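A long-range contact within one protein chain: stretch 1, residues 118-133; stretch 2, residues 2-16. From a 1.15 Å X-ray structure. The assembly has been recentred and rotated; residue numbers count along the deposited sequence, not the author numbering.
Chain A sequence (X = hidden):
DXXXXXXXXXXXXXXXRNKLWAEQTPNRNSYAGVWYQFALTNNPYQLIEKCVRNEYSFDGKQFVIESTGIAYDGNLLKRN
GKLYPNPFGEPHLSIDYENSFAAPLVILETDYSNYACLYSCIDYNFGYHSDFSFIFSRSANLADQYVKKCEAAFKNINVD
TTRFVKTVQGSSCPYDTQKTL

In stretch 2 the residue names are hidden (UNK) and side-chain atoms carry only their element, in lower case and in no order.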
# COMPACT_ATOMS: atom_id res chain seq x y z
N LEU A 118 -15.45 6.27 5.66
CA LEU A 118 -14.07 5.75 5.71
C LEU A 118 -13.13 6.57 4.86
O LEU A 118 -13.52 7.10 3.80
CB LEU A 118 -14.05 4.32 5.20
CG LEU A 118 -15.11 3.38 5.83
CD1 LEU A 118 -14.95 1.99 5.20
CD2 LEU A 118 -15.04 3.42 7.33
N TYR A 119 -11.88 6.65 5.29
CA TYR A 119 -10.90 7.51 4.64
C TYR A 119 -9.51 6.90 4.65
O TYR A 119 -9.06 6.39 5.68
CB TYR A 119 -10.88 8.85 5.38
CG TYR A 119 -9.97 9.90 4.77
CD1 TYR A 119 -10.25 10.41 3.52
CD2 TYR A 119 -8.83 10.37 5.41
CE1 TYR A 119 -9.47 11.37 2.89
CE2 TYR A 119 -8.04 11.33 4.80
CZ TYR A 119 -8.36 11.82 3.55
OH TYR A 119 -7.55 12.78 2.98
N SER A 120 -8.80 6.99 3.54
CA SER A 120 -7.42 6.59 3.40
C SER A 120 -6.65 7.69 2.66
O SER A 120 -7.21 8.26 1.73
CB SER A 120 -7.31 5.31 2.59
OG SER A 120 -6.01 4.81 2.56
N CYS A 121 -5.43 7.96 3.06
CA CYS A 121 -4.64 9.00 2.37
C CYS A 121 -3.18 8.58 2.34
O CYS A 121 -2.70 7.93 3.27
CB CYS A 121 -4.80 10.35 3.08
SG CYS A 121 -4.18 11.77 2.18
N ILE A 122 -2.52 8.93 1.25
CA ILE A 122 -1.09 8.70 1.07
C ILE A 122 -0.43 9.97 0.61
O ILE A 122 -0.93 10.55 -0.37
CB ILE A 122 -0.84 7.54 0.11
CG1 ILE A 122 0.61 7.15 -0.14
CG2 ILE A 122 -1.48 7.74 -1.25
CD1 ILE A 122 1.37 6.66 1.08
N ASP A 123 0.68 10.34 1.25
CA ASP A 123 1.51 11.41 0.74
C ASP A 123 2.56 10.92 -0.25
O ASP A 123 3.23 9.91 -0.07
CB ASP A 123 2.24 12.06 1.91
CG ASP A 123 1.31 12.92 2.73
OD1 ASP A 123 0.76 13.87 2.19
OD2 ASP A 123 1.19 12.59 3.91
N TYR A 124 2.74 11.67 -1.31
CA TYR A 124 3.78 11.40 -2.29
C TYR A 124 5.00 12.29 -2.00
O TYR A 124 4.93 13.20 -1.17
CB TYR A 124 3.30 11.66 -3.72
CG TYR A 124 2.12 10.82 -4.14
CD1 TYR A 124 2.23 9.44 -4.20
CD2 TYR A 124 0.89 11.41 -4.47
CE1 TYR A 124 1.14 8.68 -4.58
CE2 TYR A 124 -0.18 10.63 -4.85
CZ TYR A 124 -0.06 9.26 -4.90
OH TYR A 124 -1.12 8.47 -5.30
N ASN A 125 6.09 12.03 -2.70
CA ASN A 125 7.32 12.76 -2.55
C ASN A 125 7.36 14.04 -3.40
O ASN A 125 8.35 14.78 -3.33
CB ASN A 125 8.53 11.91 -2.85
CG ASN A 125 8.54 11.31 -4.24
OD1 ASN A 125 7.87 11.82 -5.13
ND2 ASN A 125 9.35 10.29 -4.42
N PHE A 126 6.32 14.35 -4.16
CA PHE A 126 6.31 15.51 -5.04
C PHE A 126 5.22 16.52 -4.70
O PHE A 126 4.77 17.27 -5.61
CB PHE A 126 6.22 15.06 -6.50
CG PHE A 126 5.00 14.21 -6.84
CD1 PHE A 126 3.83 14.84 -7.25
CD2 PHE A 126 4.98 12.83 -6.77
CE1 PHE A 126 2.69 14.14 -7.56
CE2 PHE A 126 3.83 12.11 -7.09
CZ PHE A 126 2.68 12.76 -7.47
N GLY A 127 4.81 16.61 -3.40
CA GLY A 127 3.98 17.73 -3.01
C GLY A 127 2.48 17.55 -3.26
O GLY A 127 1.71 18.54 -3.28
N TYR A 128 2.07 16.31 -3.42
CA TYR A 128 0.70 15.90 -3.62
C TYR A 128 0.38 14.75 -2.70
O TYR A 128 1.29 14.14 -2.14
CB TYR A 128 0.45 15.42 -5.04
CG TYR A 128 0.40 16.48 -6.12
CD1 TYR A 128 1.54 17.18 -6.49
CD2 TYR A 128 -0.78 16.78 -6.78
CE1 TYR A 128 1.50 18.16 -7.47
CE2 TYR A 128 -0.81 17.74 -7.76
CZ TYR A 128 0.32 18.43 -8.12
OH TYR A 128 0.32 19.41 -9.11
N HIS A 129 -0.92 14.45 -2.59
CA HIS A 129 -1.39 13.25 -1.90
C HIS A 129 -2.49 12.62 -2.72
O HIS A 129 -3.03 13.26 -3.61
CB HIS A 129 -1.93 13.60 -0.52
CG HIS A 129 -3.11 14.52 -0.49
ND1 HIS A 129 -2.94 15.89 -0.70
CD2 HIS A 129 -4.45 14.37 -0.28
CE1 HIS A 129 -4.13 16.47 -0.62
NE2 HIS A 129 -5.09 15.57 -0.36
N SER A 130 -2.80 11.39 -2.40
CA SER A 130 -3.97 10.76 -2.94
C SER A 130 -4.81 10.31 -1.76
O SER A 130 -4.34 9.72 -0.82
CB SER A 130 -3.70 9.55 -3.81
OG SER A 130 -3.35 9.92 -5.15
N ASP A 131 -6.09 10.59 -1.87
CA ASP A 131 -7.00 10.04 -0.86
C ASP A 131 -8.19 9.36 -1.53
O ASP A 131 -8.51 9.51 -2.69
CB ASP A 131 -7.42 11.07 0.13
CG ASP A 131 -8.11 12.30 -0.40
OD1 ASP A 131 -8.65 12.21 -1.51
OD2 ASP A 131 -8.03 13.29 0.33
N PHE A 132 -8.75 8.50 -0.70
CA PHE A 132 -9.74 7.51 -1.10
C PHE A 132 -10.78 7.47 0.02
O PHE A 132 -10.44 7.17 1.16
CB PHE A 132 -9.12 6.11 -1.34
CG PHE A 132 -8.03 6.22 -2.40
CD1 PHE A 132 -8.36 6.36 -3.73
CD2 PHE A 132 -6.71 6.26 -2.06
CE1 PHE A 132 -7.35 6.56 -4.68
CE2 PHE A 132 -5.68 6.44 -2.98
CZ PHE A 132 -6.03 6.62 -4.30
N SER A 133 -12.02 7.80 -0.31
CA SER A 133 -13.09 7.92 0.64
C SER A 133 -14.23 6.98 0.22
O SER A 133 -14.44 6.68 -0.95
CB SER A 133 -13.58 9.35 0.75
OG SER A 133 -12.55 10.23 1.16
N UNK A 2 -3.02 17.70 -17.16
CA UNK A 2 -4.15 17.17 -16.37
C UNK A 2 -3.64 15.92 -15.69
O UNK A 2 -2.78 15.16 -16.16
c UNK A 2 -7.71 16.30 -16.48
n UNK A 2 -7.70 18.59 -15.45
c UNK A 2 -6.40 15.93 -17.13
c UNK A 2 -8.20 17.73 -16.57
c UNK A 2 -5.35 17.00 -17.30
N UNK A 3 -4.16 15.70 -14.49
CA UNK A 3 -3.74 14.54 -13.71
C UNK A 3 -4.96 13.91 -13.10
O UNK A 3 -5.99 14.63 -13.12
c UNK A 3 -1.52 15.65 -13.19
c UNK A 3 -2.46 16.12 -10.39
c UNK A 3 -2.75 14.96 -12.61
c UNK A 3 -3.41 15.80 -11.54
N UNK A 4 -4.89 12.69 -12.57
CA UNK A 4 -6.12 12.08 -12.03
C UNK A 4 -6.70 12.94 -10.90
O UNK A 4 -5.99 13.60 -10.12
c UNK A 4 -4.38 10.47 -12.21
c UNK A 4 -3.73 11.81 -12.45
c UNK A 4 -5.68 10.71 -11.52
N UNK A 5 -8.02 12.92 -10.81
CA UNK A 5 -8.69 13.76 -9.79
C UNK A 5 -8.50 13.23 -8.39
O UNK A 5 -8.92 13.88 -7.41
o UNK A 5 -10.54 11.50 -9.76
c UNK A 5 -10.18 13.86 -10.17
c UNK A 5 -10.92 12.56 -10.29
o UNK A 5 -11.95 12.56 -10.97
N UNK A 6 -7.85 12.10 -8.19
CA UNK A 6 -7.50 11.61 -6.86
C UNK A 6 -6.04 11.90 -6.52
O UNK A 6 -5.57 11.42 -5.46
c UNK A 6 -5.37 7.94 -8.48
c UNK A 6 -7.40 8.01 -9.76
c UNK A 6 -7.27 9.22 -7.70
c UNK A 6 -6.09 7.57 -9.60
c UNK A 6 -7.99 8.84 -8.81
c UNK A 6 -5.98 8.75 -7.56
c UNK A 6 -7.90 10.16 -6.67
N UNK A 7 -5.33 12.64 -7.36
CA UNK A 7 -4.00 13.11 -7.03
C UNK A 7 -4.11 14.62 -6.80
O UNK A 7 -4.35 15.39 -7.71
c UNK A 7 -2.99 12.78 -8.14
c UNK A 7 -1.61 13.29 -7.78
c UNK A 7 -2.96 11.27 -8.39
N UNK A 8 -3.95 15.07 -5.56
CA UNK A 8 -4.38 16.38 -5.11
C UNK A 8 -3.21 17.16 -4.57
O UNK A 8 -2.44 16.60 -3.76
c UNK A 8 -6.64 15.40 -4.52
c UNK A 8 -5.95 17.59 -3.49
c UNK A 8 -5.48 16.24 -4.02
N UNK A 9 -3.00 18.42 -4.92
CA UNK A 9 -1.91 19.17 -4.28
C UNK A 9 -2.02 19.19 -2.76
O UNK A 9 -3.12 19.18 -2.21
c UNK A 9 -3.73 19.22 -5.92
c UNK A 9 -2.75 20.34 -6.14
c UNK A 9 -2.09 20.59 -4.81
N UNK A 10 -0.81 19.28 -2.17
CA UNK A 10 -0.60 19.44 -0.76
C UNK A 10 -0.52 18.10 -0.05
O UNK A 10 -0.50 17.05 -0.67
N UNK A 11 -0.44 18.15 1.26
CA UNK A 11 -0.31 16.99 2.11
C UNK A 11 -1.65 16.46 2.61
O UNK A 11 -2.67 17.14 2.63
c UNK A 11 -0.84 18.56 5.01
n UNK A 11 -1.26 19.95 7.04
c UNK A 11 -0.08 17.28 4.67
c UNK A 11 0.59 17.31 3.31
c UNK A 11 -1.39 18.60 6.42
N UNK A 12 -1.58 15.20 3.04
CA UNK A 12 -2.75 14.62 3.70
C UNK A 12 -3.17 15.45 4.90
O UNK A 12 -2.37 15.97 5.69
s UNK A 12 -2.26 11.94 2.80
c UNK A 12 -2.41 13.19 4.13
N UNK A 13 -4.47 15.61 5.08
CA UNK A 13 -5.12 16.35 6.16
C UNK A 13 -4.83 15.73 7.52
O UNK A 13 -4.47 14.53 7.55
c UNK A 13 -6.64 16.41 5.96
N UNK A 14 -4.99 16.54 8.55
CA UNK A 14 -4.80 16.18 9.93
C UNK A 14 -5.61 14.98 10.39
O UNK A 14 -5.02 13.95 10.75
c UNK A 14 -5.14 17.36 10.86
o UNK A 14 -5.16 16.90 12.19
N UNK A 15 -6.93 15.10 10.36
CA UNK A 15 -7.72 13.98 10.84
C UNK A 15 -7.31 13.48 12.25
O UNK A 15 -6.24 12.83 12.33
c UNK A 15 -8.27 12.99 8.58
c UNK A 15 -7.63 12.74 9.93
c UNK A 15 -8.27 11.58 10.68
N UNK A 16 -8.09 13.77 13.25
CA UNK A 16 -8.02 13.46 14.66
C UNK A 16 -8.20 11.98 14.95
O UNK A 16 -9.14 11.48 15.49
c UNK A 16 -9.10 14.24 15.44
o UNK A 16 -9.95 14.26 17.65
o UNK A 16 -7.87 13.56 17.38
c UNK A 16 -8.96 14.00 16.94

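Position 2 has four carbons in a row ending in nitrogen, out of reach of stretch 1: Lys-2, whose charged end suits an exposed place. Position 3 carries four carbons, forked at the first, with one arm two carbons long; that arm's tip lies against the Tyr-128 ring. This is Ile-3, its CD1 3.5 Å from Tyr-128 CE2.

At position 4 three carbons close a ring onto the backbone nitrogen, giving Pro-4, the first residue of a type I turn; Pro-4 O accepts a hydrogen bond from the backbone N of position 7 (3.0 Å). Position 5 has two carbons, the second bearing two oxygens: Asp-5, exposed on the turn. Position 6 shows one carbon and a six-carbon ring beside Phe-132, hence Phe-6. The two rings lie obliquely, centroids 5.7 Å apart, while Ser-130 OG donates a hydrogen bond to Phe-6 O (2.7 Å).

Position 7 has one carbon carrying two more, one of them against the Tyr-128 ring: Val-7, beta-branched and so suited to extended backbone. Its CG1 is 3.7 Å from Tyr-128 CD2, near the rings of Tyr-124 and Phe-126. Position 8 repeats the pattern, with CB over the His-129 ring, 3.9 Å from the centroid: Val-8, facing the other way.

At position 9 three carbons again close onto nitrogen, and this ring lies against that of Tyr-128: Pro-9. It has no amide hydrogen to donate, and none is needed in this non-hydrogen-bonded pair with Tyr-128, whose ring has Pro-9 CA over one face. Position 10 has no side chain and a positive phi, which favours glycine; Gly-10 N donates to Gly-127 O (2.9 Å), and His-129 ND1 donates to Gly-10 O (2.7 Å).

Position 11 has four carbons ending in nitrogen, its CB 3.6 Å from Asp-123 OD1: Lys-11, its chain exposed. Position 12 has one carbon and a sulfur bonded to Cys-121 SG: Cys-12. Cys-12 SG and Cys-121 SG are 2.0 Å apart, a disulfide. Cys-12 N also donates to Asp-123 OD1 (2.8 Å).

Position 13, a single carbon, is Ala-13. Position 14, a carbon then an oxygen, is Ser-14, exposed. Position 15 has one carbon bearing two, one approaching Tyr-119: Val-15, with CG2 4.1 Å from Tyr-119 CE2. Position 16, two carbons ending in two oxygens, is Asp-16, well suited to the N-cap before a helix.

The contact joins a short antiparallel pairing to a covalent lock. Val-8 and His-129 exchange backbone hydrogen bonds: 2.8 Å (Val-8 N to His-129 O) and 2.9 Å (His-129 N to Val-8 O). Apolar packing around Val-7 and Phe-6 supports this pairing, and the disulfide fastens the following loop to the neighbouring strand.

Stretch 2 (2-16) KIPDFVVPGKCASVD
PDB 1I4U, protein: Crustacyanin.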